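PDB 5O51: Rho guanyl nucleotide exchange factor (Rom2), putative from Aspergillus fumigatus Af293, which probably acts as a guanyl-nucleotide exchange factor for Rho-type GTPases, the part crystallised here being its CNH domain, a beta-propeller. Local coordinates for residues I120-T132 with S136-P144. Numbering follows the deposited sequence.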
ATOM      1  N   ILE A 120      10.094   5.735   6.974  1.00106.01           N
ATOM      2  CA  ILE A 120      11.373   6.259   7.446  1.00101.65           C
ATOM      3  C   ILE A 120      12.213   6.601   6.204  1.00 90.42           C
ATOM      4  O   ILE A 120      12.347   5.802   5.278  1.00 89.36           O
ATOM      5  CB  ILE A 120      12.139   5.306   8.410  1.00105.04           C
ATOM      6  CG1 ILE A 120      11.213   4.666   9.478  1.00 94.31           C
ATOM      7  CG2 ILE A 120      13.284   6.069   9.081  1.00111.66           C
ATOM      8  CD1 ILE A 120      10.871   3.211   9.223  1.00 94.48           C
ATOM      9  N   GLY A 121      12.751   7.803   6.188  1.00 77.81           N
ATOM     10  CA  GLY A 121      13.461   8.308   5.034  1.00 74.83           C
ATOM     11  C   GLY A 121      14.073   9.544   5.610  1.00 89.00           C
ATOM     12  O   GLY A 121      13.364  10.434   6.101  1.00 96.36           O
ATOM     13  N   LEU A 122      15.394   9.577   5.598  1.00 97.65           N
ATOM     14  CA  LEU A 122      16.136  10.435   6.503  1.00 93.86           C
ATOM     15  C   LEU A 122      16.547  11.738   5.805  1.00 94.82           C
ATOM     16  O   LEU A 122      16.570  11.782   4.557  1.00 79.57           O
ATOM     17  CB  LEU A 122      17.343   9.666   7.025  1.00 92.91           C
ATOM     18  CG  LEU A 122      17.078   8.394   7.855  1.00 85.99           C
ATOM     19  CD1 LEU A 122      16.197   8.726   9.043  1.00 83.25           C
ATOM     20  CD2 LEU A 122      16.534   7.208   7.057  1.00 90.59           C
ATOM     21  N   GLY A 123      16.822  12.808   6.568  1.00100.57           N
ATOM     22  CA  GLY A 123      16.652  12.886   8.040  1.00103.72           C
ATOM     23  C   GLY A 123      15.204  13.032   8.498  1.00109.24           C
ATOM     24  O   GLY A 123      14.280  13.124   7.682  1.00 97.94           O
ATOM     25  N   ARG A 124      15.005  13.048   9.814  1.00122.82           N
ATOM     26  CA  ARG A 124      13.667  12.838  10.421  1.00134.15           C
ATOM     27  C   ARG A 124      12.990  11.589   9.822  1.00126.28           C
ATOM     28  O   ARG A 124      13.674  10.713   9.273  1.00137.13           O
ATOM     29  CB  ARG A 124      12.770  14.090  10.312  1.00136.36           C
ATOM     30  CG  ARG A 124      13.178  15.225  11.247  1.00134.75           C
ATOM     31  CD  ARG A 124      14.327  16.022  10.665  1.00137.83           C
ATOM     32  NE  ARG A 124      13.964  16.520   9.332  1.00141.45           N
ATOM     33  CZ  ARG A 124      14.745  16.543   8.249  1.00137.39           C
ATOM     34  NH1 ARG A 124      15.997  16.083   8.266  1.00137.89           N
ATOM     35  NH2 ARG A 124      14.255  17.038   7.113  1.00133.81           N
ATOM     36  N   HIS A 125      11.675  11.454   9.976  1.00115.35           N
ATOM     37  CA  HIS A 125      10.945  10.518   9.133  1.00103.02           C
ATOM     38  C   HIS A 125       9.595  11.070   8.710  1.00 81.23           C
ATOM     39  O   HIS A 125       9.106  11.966   9.330  1.00 69.97           O
ATOM     40  CB  HIS A 125      10.912   9.118   9.736  1.00 93.45           C
ATOM     41  CG  HIS A 125      10.193   8.992  11.041  1.00 95.08           C
ATOM     42  ND1 HIS A 125       8.839   9.209  11.168  1.00 87.21           N
ATOM     43  CD2 HIS A 125      10.618   8.533  12.246  1.00 89.05           C
ATOM     44  CE1 HIS A 125       8.470   8.914  12.402  1.00 95.73           C
ATOM     45  NE2 HIS A 125       9.530   8.500  13.075  1.00 89.00           N
ATOM     46  N   LEU A 126       9.026  10.516   7.634  1.00 81.73           N
ATOM     47  CA  LEU A 126       8.310  11.326   6.633  1.00 74.17           C
ATOM     48  C   LEU A 126       6.955  10.828   6.152  1.00 67.06           C
ATOM     49  O   LEU A 126       6.607   9.682   6.370  1.00 58.96           O
ATOM     50  CB  LEU A 126       9.225  11.489   5.421  1.00 74.67           C
ATOM     51  CG  LEU A 126      10.550  12.205   5.665  1.00 75.67           C
ATOM     52  CD1 LEU A 126      11.356  12.112   4.385  1.00 85.94           C
ATOM     53  CD2 LEU A 126      10.368  13.661   6.073  1.00 74.95           C
ATOM     54  N   VAL A 127       6.204  11.739   5.525  1.00 59.53           N
ATOM     55  CA  VAL A 127       4.923  11.476   4.860  1.00 58.90           C
ATOM     56  C   VAL A 127       4.946  12.157   3.455  1.00 51.99           C
ATOM     57  O   VAL A 127       5.177  13.330   3.401  1.00 52.70           O
ATOM     58  CB  VAL A 127       3.750  12.082   5.682  1.00 54.62           C
ATOM     59  CG1 VAL A 127       2.408  11.815   5.032  1.00 55.94           C
ATOM     60  CG2 VAL A 127       3.717  11.545   7.097  1.00 59.96           C
ATOM     61  N   CYS A 128       4.712  11.431   2.353  1.00 53.60           N
ATOM     62  CA  CYS A 128       4.590  12.046   1.001  1.00 53.67           C
ATOM     63  C   CYS A 128       3.189  11.957   0.515  1.00 56.30           C
ATOM     64  O   CYS A 128       2.576  10.905   0.644  1.00 56.21           O
ATOM     65  CB  CYS A 128       5.422  11.372  -0.083  1.00 54.88           C
ATOM     66  SG  CYS A 128       7.002  10.821   0.497  1.00 78.35           S
ATOM     67  N   SER A 129       2.707  13.038  -0.081  1.00 54.42           N
ATOM     68  CA  SER A 129       1.430  13.061  -0.805  1.00 60.26           C
ATOM     69  C   SER A 129       1.658  13.376  -2.276  1.00 59.97           C
ATOM     70  O   SER A 129       2.420  14.265  -2.604  1.00 71.50           O
ATOM     71  CB  SER A 129       0.518  14.109  -0.217  1.00 61.56           C
ATOM     72  OG  SER A 129       1.131  15.350  -0.306  1.00 78.43           O
ATOM     73  N   VAL A 130       0.993  12.636  -3.146  1.00 57.71           N
ATOM     74  CA  VAL A 130       1.200  12.682  -4.575  1.00 53.68           C
ATOM     75  C   VAL A 130      -0.113  13.051  -5.236  1.00 63.58           C
ATOM     76  O   VAL A 130      -1.103  12.357  -5.049  1.00 60.07           O
ATOM     77  CB  VAL A 130       1.616  11.312  -5.063  1.00 61.48           C
ATOM     78  CG1 VAL A 130       1.792  11.288  -6.587  1.00 61.99           C
ATOM     79  CG2 VAL A 130       2.879  10.880  -4.326  1.00 64.92           C
ATOM     80  N   LYS A 131      -0.133  14.178  -5.950  1.00 64.09           N
ATOM     81  CA  LYS A 131      -1.119  14.415  -7.014  1.00 73.14           C
ATOM     82  C   LYS A 131      -0.623  13.891  -8.367  1.00 65.53           C
ATOM     83  O   LYS A 131       0.513  14.060  -8.700  1.00 64.12           O
ATOM     84  CB  LYS A 131      -1.426  15.901  -7.149  1.00 84.40           C
ATOM     85  CG  LYS A 131      -2.364  16.210  -8.321  1.00 97.34           C
ATOM     86  CD  LYS A 131      -3.057  17.548  -8.163  1.00101.05           C
ATOM     87  CE  LYS A 131      -2.074  18.710  -8.169  1.00 97.32           C
ATOM     88  NZ  LYS A 131      -2.836  19.969  -7.990  1.00 93.06           N
ATOM     89  N   THR A 132      -1.481  13.284  -9.161  1.00 68.34           N
ATOM     90  CA  THR A 132      -1.045  12.690 -10.418  1.00 70.93           C
ATOM     91  C   THR A 132      -2.197  12.667 -11.393  1.00 71.28           C
ATOM     92  O   THR A 132      -3.349  12.598 -10.981  1.00 72.27           O
ATOM     93  CB  THR A 132      -0.490  11.246 -10.203  1.00 78.01           C
ATOM     94  OG1 THR A 132       0.101  10.729 -11.414  1.00 75.16           O
ATOM     95  CG2 THR A 132      -1.590  10.279  -9.708  1.00 80.70           C
ATOM     96  N   SER A 136       1.178  14.438 -15.563  1.00 94.99           N
ATOM     97  CA  SER A 136       2.246  14.682 -14.602  1.00 89.11           C
ATOM     98  C   SER A 136       1.869  14.309 -13.161  1.00 80.80           C
ATOM     99  O   SER A 136       0.744  13.838 -12.893  1.00 60.06           O
ATOM    100  CB  SER A 136       2.685  16.165 -14.689  1.00 91.63           C
ATOM    101  OG  SER A 136       1.989  16.991 -13.764  1.00 86.34           O
ATOM    102  N   SER A 137       2.821  14.572 -12.255  1.00 64.95           N
ATOM    103  CA  SER A 137       2.721  14.198 -10.862  1.00 65.97           C
ATOM    104  C   SER A 137       3.432  15.228  -9.989  1.00 56.90           C
ATOM    105  O   SER A 137       4.523  15.654 -10.298  1.00 65.81           O
ATOM    106  CB  SER A 137       3.324  12.773 -10.647  1.00 60.32           C
ATOM    107  OG  SER A 137       2.538  11.722 -11.266  1.00 62.22           O
ATOM    108  N   THR A 138       2.825  15.613  -8.882  1.00 63.71           N
ATOM    109  CA  THR A 138       3.435  16.563  -7.955  1.00 68.10           C
ATOM    110  C   THR A 138       3.569  15.876  -6.613  1.00 74.15           C
ATOM    111  O   THR A 138       2.564  15.364  -6.089  1.00 61.91           O
ATOM    112  CB  THR A 138       2.544  17.780  -7.773  1.00 68.72           C
ATOM    113  OG1 THR A 138       2.309  18.371  -9.056  1.00 73.50           O
ATOM    114  CG2 THR A 138       3.178  18.784  -6.770  1.00 71.01           C
ATOM    115  N   ILE A 139       4.785  15.880  -6.063  1.00 63.21           N
ATOM    116  CA  ILE A 139       5.074  15.182  -4.830  1.00 61.11           C
ATOM    117  C   ILE A 139       5.428  16.152  -3.708  1.00 62.75           C
ATOM    118  O   ILE A 139       6.372  16.917  -3.845  1.00 72.44           O
ATOM    119  CB  ILE A 139       6.268  14.224  -4.998  1.00 53.36           C
ATOM    120  CG1 ILE A 139       5.916  13.040  -5.904  1.00 62.48           C
ATOM    121  CG2 ILE A 139       6.699  13.700  -3.643  1.00 51.57           C
ATOM    122  CD1 ILE A 139       6.362  13.211  -7.326  1.00 67.46           C
ATOM    123  N   LYS A 140       4.756  16.031  -2.561  1.00 56.85           N
ATOM    124  CA  LYS A 140       5.043  16.856  -1.397  1.00 56.64           C
ATOM    125  C   LYS A 140       5.454  15.992  -0.224  1.00 62.58           C
ATOM    126  O   LYS A 140       4.911  14.903  -0.031  1.00 70.43           O
ATOM    127  CB  LYS A 140       3.841  17.686  -1.015  1.00 56.98           C
ATOM    128  CG  LYS A 140       3.525  18.815  -1.960  1.00 69.04           C
ATOM    129  CD  LYS A 140       2.885  19.975  -1.200  1.00 72.28           C
ATOM    130  CE  LYS A 140       2.213  20.968  -2.138  1.00 78.29           C
ATOM    131  NZ  LYS A 140       0.909  21.443  -1.597  1.00 82.01           N
ATOM    132  N   VAL A 141       6.393  16.490   0.570  1.00 58.74           N
ATOM    133  CA  VAL A 141       7.053  15.696   1.599  1.00 63.11           C
ATOM    134  C   VAL A 141       6.909  16.443   2.942  1.00 61.76           C
ATOM    135  O   VAL A 141       6.833  17.637   2.923  1.00 71.89           O
ATOM    136  CB  VAL A 141       8.495  15.455   1.138  1.00 58.94           C
ATOM    137  CG1 VAL A 141       9.227  14.507   2.076  1.00 60.60           C
ATOM    138  CG2 VAL A 141       8.495  14.952  -0.303  1.00 61.37           C
ATOM    139  N   TYR A 142       6.764  15.749   4.077  1.00 67.00           N
ATOM    140  CA  TYR A 142       6.379  16.390   5.377  1.00 60.00           C
ATOM    141  C   TYR A 142       7.095  15.799   6.550  1.00 66.94           C
ATOM    142  O   TYR A 142       7.367  14.614   6.559  1.00 67.43           O
ATOM    143  CB  TYR A 142       4.896  16.210   5.683  1.00 62.74           C
ATOM    144  CG  TYR A 142       4.002  17.013   4.797  1.00 60.14           C
ATOM    145  CD1 TYR A 142       3.701  16.562   3.526  1.00 66.82           C
ATOM    146  CD2 TYR A 142       3.467  18.226   5.218  1.00 60.16           C
ATOM    147  CE1 TYR A 142       2.912  17.292   2.668  1.00 63.07           C
ATOM    148  CE2 TYR A 142       2.687  18.971   4.360  1.00 64.14           C
ATOM    149  CZ  TYR A 142       2.408  18.488   3.090  1.00 61.40           C
ATOM    150  OH  TYR A 142       1.609  19.171   2.209  1.00 65.33           O
ATOM    151  N   GLU A 143       7.320  16.598   7.592  1.00 70.77           N
ATOM    152  CA  GLU A 143       8.098  16.139   8.750  1.00 75.67           C
ATOM    153  C   GLU A 143       7.372  16.460  10.057  1.00 66.87           C
ATOM    154  O   GLU A 143       6.661  17.442  10.120  1.00 69.85           O
ATOM    155  CB  GLU A 143       9.512  16.768   8.721  1.00 91.79           C
ATOM    156  CG  GLU A 143       9.590  18.310   8.766  1.00 93.02           C
ATOM    157  CD  GLU A 143      10.984  18.895   8.419  1.00 94.31           C
ATOM    158  OE1 GLU A 143      12.009  18.172   8.472  1.00 89.12           O
ATOM    159  OE2 GLU A 143      11.057  20.101   8.079  1.00 82.42           O
ATOM    160  N   PRO A 144       7.526  15.620  11.095  1.00 75.05           N
ATOM    161  CA  PRO A 144       6.939  15.891  12.416  1.00 81.02           C
ATOM    162  C   PRO A 144       7.125  17.297  13.014  1.00 81.93           C
ATOM    163  O   PRO A 144       8.232  17.835  13.049  1.00 85.62           O
ATOM    164  CB  PRO A 144       7.621  14.845  13.292  1.00 80.34           C
ATOM    165  CG  PRO A 144       7.664  13.654  12.404  1.00 84.03           C
ATOM    166  CD  PRO A 144       8.011  14.228  11.037  1.00 81.21           C
TER
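The two middle strands of a four-stranded propeller blade, 125-132 and 137-143, form an antiparallel beta hairpin in the CNH domain; V127 pairs with Y142 and T132 with S137, and the short strand axes run 167° apart. Hydrogen-bonded pairs S129-K140 and K131-T138 alternate with the non-hydrogen-bonded pairs C128-V141 and V130-I139. At S129 and K140 the bonding is reciprocal: S129 N reaches K140 O at 2.9 Å, and the return bond from K140 N to S129 O is nearly straight. V127 N to Y142 O, at 3.3 Å, is the longest of the backbone hydrogen bonds across the ladder.

C128, V130, I139 and V141 build the apolar face, and the end of L126 reaches V141. CD1 of L126 lies 3.9 Å from CG1 of V141 as the two side chains cross, whereas V130 and I139 run side by side, CG2 to CG1. The same face ends in a hydroxyl pair: with T132 OG1 anti to its own nitrogen (chi1 -172°), the hydroxyl is carried to S137 OG and hydrogen-bonds it at 2.6 Å. On the other face the Y142 ring turns its edge to V127 O, 3.6 Å from CD1, and its CE1 approaches S129 OG. Beyond the ladder, R124 grips E143 side-on: NE (2.7 Å) and NH2 (2.9 Å) both reach OE1, which sits near the guanidinium plane although the carboxylate is turned 58° from it. R124 is poorly ordered, so the details of this grip are less certain.

Strand 115-120 flanks 125-132 through backbone bonds such as L126 with G119, while 169-176 completes the blade beside 137-143, S137 bonding to I176. The hydroxyl pair is tied to the next blade's first strand, 180-186: S180 N donates to T132 OG1, and a hydrogen bond joins S137 OG and S180 OG.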